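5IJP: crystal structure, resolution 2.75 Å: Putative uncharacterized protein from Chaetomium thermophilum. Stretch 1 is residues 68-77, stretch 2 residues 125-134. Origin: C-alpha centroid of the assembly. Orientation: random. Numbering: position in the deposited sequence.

Stretch 1, residues 68-77: KVHAKQQVKA
Stretch 2 125-134: ADVHDLAKFV

How do the two stretches lie against each other? Both are helical throughout, with phi/psi near -65/-40, and each belongs to a helix that extends beyond it in both directions. They run antiparallel, at 170°, with axes 10.9 Å apart at closest approach. Gln73 and Val134 set the register, their CA atoms 7.3 Å apart. About 400 Å² is buried in all, and no direct hydrogen bond crosses the gap.

What does Phe133 do? Buried and pointing toward the other helix, Phe133 has the most area covered, with chi1 175° (t) and chi2 77°; its apolar ring suits a place lined by carbons of Val69, Lys72 and Gln73. Gln73 CG meets the ring edge at CE2, 3.7 Å away, while Val69 CG1 lies 3.9 Å from the same Phe133 CE2. Lys72 adds its aliphatic base, CB standing 4.2 Å from Phe133 CZ, before its chain (t, p, t, t) leads its end away.

How does Leu130 fill the next turn? Also buried and directed toward stretch 1, it adopts t, p. Leu130 CD1 sits 3.8 Å from Lys76 CB, and Leu130 CD2 3.8 Å from Ala77 CB. Leu130 CD2 lies equally near Ala77 CA, 3.8 Å, packing against both backbone and short side chain.

Where do polar groups enter? Gln73 (m, t, chi3 7°) starts sideways, but its end comes nearer, bringing NE2 to 3.5 Å from Val134 CG2. Gln73 NE2 also donates to a water oxygen at 2.9 Å, and that oxygen makes a weak 3.3 Å hydrogen bond to Val134 O, bridging the helices. Beyond Leu130, Lys76 (t, p, chi3 -146°, m) reaches Asp126 (m, chi2 29°) in a long salt bridge, NZ to OD2 3.6 Å. Lysine suits this place, its chain base packing on Leu130 and its charged end meeting the carboxylate.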

ATOM      1  N   LYS A  68      -1.259 -10.014  -2.762  1.00 64.74           N
ATOM      2  CA  LYS A  68      -2.290  -9.278  -3.502  1.00 64.82           C
ATOM      3  C   LYS A  68      -2.063  -7.762  -3.398  1.00 67.49           C
ATOM      4  O   LYS A  68      -2.227  -7.051  -4.392  1.00 67.53           O
ATOM      5  CB  LYS A  68      -3.687  -9.659  -2.978  1.00 67.68           C
ATOM      6  CG  LYS A  68      -4.852  -9.162  -3.837  1.00 81.77           C
ATOM      7  CD  LYS A  68      -6.215  -9.548  -3.260  1.00 91.79           C
ATOM      8  CE  LYS A  68      -6.677  -8.633  -2.149  1.00100.35           C
ATOM      9  NZ  LYS A  68      -7.987  -9.059  -1.591  1.00110.30           N
ATOM     10  N   VAL A  69      -1.667  -7.287  -2.202  1.00 62.72           N
ATOM     11  CA  VAL A  69      -1.380  -5.875  -1.924  1.00 61.61           C
ATOM     12  C   VAL A  69      -0.049  -5.481  -2.577  1.00 65.08           C
ATOM     13  O   VAL A  69       0.001  -4.477  -3.290  1.00 64.73           O
ATOM     14  CB  VAL A  69      -1.409  -5.567  -0.400  1.00 64.77           C
ATOM     15  CG1 VAL A  69      -1.048  -4.112  -0.116  1.00 64.14           C
ATOM     16  CG2 VAL A  69      -2.768  -5.904   0.204  1.00 64.83           C
ATOM     17  N   HIS A  70       1.014  -6.286  -2.348  1.00 61.60           N
ATOM     18  CA  HIS A  70       2.362  -6.074  -2.887  1.00 61.64           C
ATOM     19  C   HIS A  70       2.417  -6.071  -4.418  1.00 66.32           C
ATOM     20  O   HIS A  70       3.253  -5.366  -4.987  1.00 66.26           O
ATOM     21  CB  HIS A  70       3.360  -7.084  -2.293  1.00 62.81           C
ATOM     22  CG  HIS A  70       3.699  -6.854  -0.849  1.00 65.57           C
ATOM     23  ND1 HIS A  70       4.506  -7.738  -0.153  1.00 67.83           N
ATOM     24  CD2 HIS A  70       3.334  -5.850  -0.014  1.00 66.52           C
ATOM     25  CE1 HIS A  70       4.606  -7.246   1.072  1.00 66.69           C
ATOM     26  NE2 HIS A  70       3.917  -6.112   1.203  1.00 66.30           N
ATOM     27  N   ALA A  71       1.520  -6.834  -5.082  1.00 63.37           N
ATOM     28  CA  ALA A  71       1.430  -6.885  -6.542  1.00 64.29           C
ATOM     29  C   ALA A  71       0.850  -5.574  -7.077  1.00 67.75           C
ATOM     30  O   ALA A  71       1.407  -5.018  -8.022  1.00 67.91           O
ATOM     31  CB  ALA A  71       0.577  -8.063  -6.988  1.00 66.31           C
ATOM     32  N   LYS A  72      -0.236  -5.062  -6.450  1.00 63.63           N
ATOM     33  CA  LYS A  72      -0.883  -3.799  -6.828  1.00 63.28           C
ATOM     34  C   LYS A  72       0.030  -2.599  -6.542  1.00 66.36           C
ATOM     35  O   LYS A  72       0.038  -1.643  -7.322  1.00 66.17           O
ATOM     36  CB  LYS A  72      -2.250  -3.644  -6.132  1.00 65.49           C
ATOM     37  CG  LYS A  72      -3.102  -2.466  -6.629  1.00 79.54           C
ATOM     38  CD  LYS A  72      -3.704  -2.695  -8.016  1.00 90.95           C
ATOM     39  CE  LYS A  72      -4.218  -1.412  -8.618  1.00103.04           C
ATOM     40  NZ  LYS A  72      -4.844  -1.641  -9.945  1.00114.55           N
ATOM     41  N   GLN A  73       0.811  -2.668  -5.439  1.00 62.19           N
ATOM     42  CA  GLN A  73       1.775  -1.637  -5.042  1.00 61.53           C
ATOM     43  C   GLN A  73       2.887  -1.514  -6.086  1.00 66.05           C
ATOM     44  O   GLN A  73       3.357  -0.409  -6.343  1.00 65.69           O
ATOM     45  CB  GLN A  73       2.385  -1.962  -3.669  1.00 62.40           C
ATOM     46  CG  GLN A  73       1.517  -1.548  -2.482  1.00 78.54           C
ATOM     47  CD  GLN A  73       2.137  -1.852  -1.133  1.00 97.73           C
ATOM     48  OE1 GLN A  73       3.296  -2.268  -1.012  1.00 93.73           O
ATOM     49  NE2 GLN A  73       1.371  -1.634  -0.076  1.00 89.91           N
ATOM     50  N   GLN A  74       3.285  -2.650  -6.698  1.00 63.38           N
ATOM     51  CA  GLN A  74       4.323  -2.727  -7.723  1.00 64.29           C
ATOM     52  C   GLN A  74       3.865  -2.138  -9.058  1.00 69.34           C
ATOM     53  O   GLN A  74       4.568  -1.290  -9.609  1.00 69.23           O
ATOM     54  CB  GLN A  74       4.800  -4.180  -7.900  1.00 66.60           C
ATOM     55  CG  GLN A  74       5.985  -4.329  -8.850  1.00 81.34           C
ATOM     56  CD  GLN A  74       6.557  -5.716  -8.826  1.00 99.78           C
ATOM     57  OE1 GLN A  74       7.169  -6.144  -7.843  1.00 95.60           O
ATOM     58  NE2 GLN A  74       6.389  -6.442  -9.919  1.00 91.74           N
ATOM     59  N   VAL A  75       2.710  -2.607  -9.582  1.00 66.87           N
ATOM     60  CA  VAL A  75       2.124  -2.185 -10.864  1.00 68.01           C
ATOM     61  C   VAL A  75       1.922  -0.663 -10.914  1.00 71.65           C
ATOM     62  O   VAL A  75       2.362  -0.027 -11.873  1.00 71.88           O
ATOM     63  CB  VAL A  75       0.826  -2.975 -11.221  1.00 72.96           C
ATOM     64  CG1 VAL A  75       0.238  -2.523 -12.557  1.00 74.26           C
ATOM     65  CG2 VAL A  75       1.078  -4.481 -11.240  1.00 73.78           C
ATOM     66  N   LYS A  76       1.298  -0.087  -9.868  1.00 67.54           N
ATOM     67  CA  LYS A  76       1.016   1.345  -9.783  1.00 67.27           C
ATOM     68  C   LYS A  76       2.278   2.213  -9.674  1.00 71.34           C
ATOM     69  O   LYS A  76       2.376   3.204 -10.398  1.00 71.55           O
ATOM     70  CB  LYS A  76       0.022   1.649  -8.648  1.00 69.24           C
ATOM     71  CG  LYS A  76      -0.689   2.995  -8.793  1.00 86.11           C
ATOM     72  CD  LYS A  76      -1.913   2.933  -9.718  1.00 97.96           C
ATOM     73  CE  LYS A  76      -2.120   4.213 -10.497  1.00109.39           C
ATOM     74  NZ  LYS A  76      -2.564   5.342  -9.635  1.00117.89           N
ATOM     75  N   ALA A  77       3.239   1.839  -8.798  1.00 67.55           N
ATOM     76  CA  ALA A  77       4.495   2.576  -8.601  1.00 67.49           C
ATOM     77  C   ALA A  77       5.361   2.608  -9.858  1.00 72.96           C
ATOM     78  O   ALA A  77       5.947   3.648 -10.166  1.00 72.96           O
ATOM     79  CB  ALA A  77       5.280   1.988  -7.442  1.00 67.78           C
ATOM     80  N   ALA A 125      -0.599  13.644  -7.111  1.00 74.75           N
ATOM     81  CA  ALA A 125      -1.866  13.170  -6.549  1.00 74.64           C
ATOM     82  C   ALA A 125      -1.922  11.638  -6.589  1.00 77.14           C
ATOM     83  O   ALA A 125      -2.397  11.025  -5.633  1.00 76.41           O
ATOM     84  CB  ALA A 125      -3.036  13.763  -7.317  1.00 76.69           C
ATOM     85  N   ASP A 126      -1.392  11.029  -7.676  1.00 73.06           N
ATOM     86  CA  ASP A 126      -1.314   9.578  -7.854  1.00 71.89           C
ATOM     87  C   ASP A 126      -0.308   8.952  -6.880  1.00 74.86           C
ATOM     88  O   ASP A 126      -0.517   7.819  -6.443  1.00 73.83           O
ATOM     89  CB  ASP A 126      -0.984   9.215  -9.314  1.00 73.82           C
ATOM     90  CG  ASP A 126      -2.172   9.227 -10.266  1.00 84.49           C
ATOM     91  OD1 ASP A 126      -3.126  10.004 -10.025  1.00 85.79           O
ATOM     92  OD2 ASP A 126      -2.134   8.482 -11.269  1.00 90.52           O
ATOM     93  N   VAL A 127       0.765   9.700  -6.523  1.00 71.57           N
ATOM     94  CA  VAL A 127       1.788   9.284  -5.552  1.00 70.86           C
ATOM     95  C   VAL A 127       1.129   9.246  -4.164  1.00 74.86           C
ATOM     96  O   VAL A 127       1.263   8.247  -3.460  1.00 73.65           O
ATOM     97  CB  VAL A 127       3.062  10.187  -5.598  1.00 75.33           C
ATOM     98  CG1 VAL A 127       3.951   9.987  -4.370  1.00 75.17           C
ATOM     99  CG2 VAL A 127       3.865   9.946  -6.869  1.00 75.08           C
ATOM    100  N   HIS A 128       0.385  10.319  -3.807  1.00 72.74           N
ATOM    101  CA  HIS A 128      -0.343  10.462  -2.542  1.00 73.22           C
ATOM    102  C   HIS A 128      -1.434   9.395  -2.390  1.00 76.11           C
ATOM    103  O   HIS A 128      -1.589   8.849  -1.298  1.00 75.57           O
ATOM    104  CB  HIS A 128      -0.924  11.882  -2.401  1.00 75.86           C
ATOM    105  CG  HIS A 128      -1.778  12.079  -1.186  1.00 80.46           C
ATOM    106  ND1 HIS A 128      -3.133  12.338  -1.292  1.00 83.29           N
ATOM    107  CD2 HIS A 128      -1.446  12.024   0.126  1.00 82.70           C
ATOM    108  CE1 HIS A 128      -3.577  12.445  -0.051  1.00 83.74           C
ATOM    109  NE2 HIS A 128      -2.599  12.262   0.837  1.00 83.77           N
ATOM    110  N   ASP A 129      -2.170   9.092  -3.484  1.00 72.23           N
ATOM    111  CA  ASP A 129      -3.219   8.067  -3.499  1.00 71.62           C
ATOM    112  C   ASP A 129      -2.628   6.668  -3.311  1.00 73.64           C
ATOM    113  O   ASP A 129      -3.255   5.828  -2.664  1.00 73.10           O
ATOM    114  CB  ASP A 129      -4.067   8.147  -4.781  1.00 74.16           C
ATOM    115  CG  ASP A 129      -5.013   9.335  -4.842  1.00 86.02           C
ATOM    116  OD1 ASP A 129      -5.638   9.655  -3.804  1.00 87.14           O
ATOM    117  OD2 ASP A 129      -5.166   9.914  -5.938  1.00 93.35           O
ATOM    118  N   LEU A 130      -1.413   6.432  -3.853  1.00 69.13           N
ATOM    119  CA  LEU A 130      -0.685   5.171  -3.700  1.00 67.79           C
ATOM    120  C   LEU A 130      -0.118   5.092  -2.278  1.00 71.02           C
ATOM    121  O   LEU A 130      -0.157   4.023  -1.672  1.00 70.28           O
ATOM    122  CB  LEU A 130       0.433   5.036  -4.757  1.00 67.65           C
ATOM    123  CG  LEU A 130       1.339   3.792  -4.684  1.00 71.81           C
ATOM    124  CD1 LEU A 130       0.580   2.512  -5.014  1.00 72.02           C
ATOM    125  CD2 LEU A 130       2.518   3.932  -5.605  1.00 74.27           C
ATOM    126  N   ALA A 131       0.376   6.234  -1.743  1.00 67.65           N
ATOM    127  CA  ALA A 131       0.908   6.355  -0.381  1.00 67.46           C
ATOM    128  C   ALA A 131      -0.201   6.093   0.640  1.00 70.93           C
ATOM    129  O   ALA A 131       0.064   5.482   1.673  1.00 70.24           O
ATOM    130  CB  ALA A 131       1.504   7.737  -0.166  1.00 69.27           C
ATOM    131  N   LYS A 132      -1.446   6.529   0.323  1.00 67.72           N
ATOM    132  CA  LYS A 132      -2.648   6.317   1.135  1.00 67.97           C
ATOM    133  C   LYS A 132      -2.987   4.826   1.162  1.00 70.49           C
ATOM    134  O   LYS A 132      -3.364   4.311   2.215  1.00 70.24           O
ATOM    135  CB  LYS A 132      -3.836   7.119   0.571  1.00 71.64           C
ATOM    136  CG  LYS A 132      -4.244   8.321   1.418  1.00 88.57           C
ATOM    137  CD  LYS A 132      -5.304   7.963   2.467  1.00100.10           C
ATOM    138  CE  LYS A 132      -5.987   9.178   3.053  1.00114.26           C
ATOM    139  NZ  LYS A 132      -5.093   9.947   3.962  1.00125.17           N
ATOM    140  N   PHE A 133      -2.829   4.137   0.005  1.00 66.00           N
ATOM    141  CA  PHE A 133      -3.061   2.699  -0.153  1.00 65.07           C
ATOM    142  C   PHE A 133      -2.025   1.906   0.648  1.00 67.50           C
ATOM    143  O   PHE A 133      -2.401   0.963   1.339  1.00 67.02           O
ATOM    144  CB  PHE A 133      -3.054   2.294  -1.643  1.00 66.86           C
ATOM    145  CG  PHE A 133      -3.162   0.810  -1.919  1.00 68.21           C
ATOM    146  CD1 PHE A 133      -4.382   0.153  -1.813  1.00 71.97           C
ATOM    147  CD2 PHE A 133      -2.049   0.077  -2.315  1.00 69.85           C
ATOM    148  CE1 PHE A 133      -4.482  -1.219  -2.074  1.00 72.87           C
ATOM    149  CE2 PHE A 133      -2.151  -1.294  -2.578  1.00 72.72           C
ATOM    150  CZ  PHE A 133      -3.367  -1.931  -2.458  1.00 71.36           C
ATOM    151  N   VAL A 134      -0.737   2.306   0.577  1.00 63.23           N
ATOM    152  CA  VAL A 134       0.364   1.679   1.322  1.00 62.47           C
ATOM    153  C   VAL A 134       0.116   1.866   2.836  1.00 66.82           C
ATOM    154  O   VAL A 134       0.275   0.912   3.594  1.00 66.18           O
ATOM    155  CB  VAL A 134       1.762   2.190   0.851  1.00 66.24           C
ATOM    156  CG1 VAL A 134       2.888   1.692   1.757  1.00 66.12           C
ATOM    157  CG2 VAL A 134       2.039   1.788  -0.596  1.00 65.70           C
TER
HETATM  158  O   HOH W   1       0.894  -2.208   2.693  1.00 70.75           O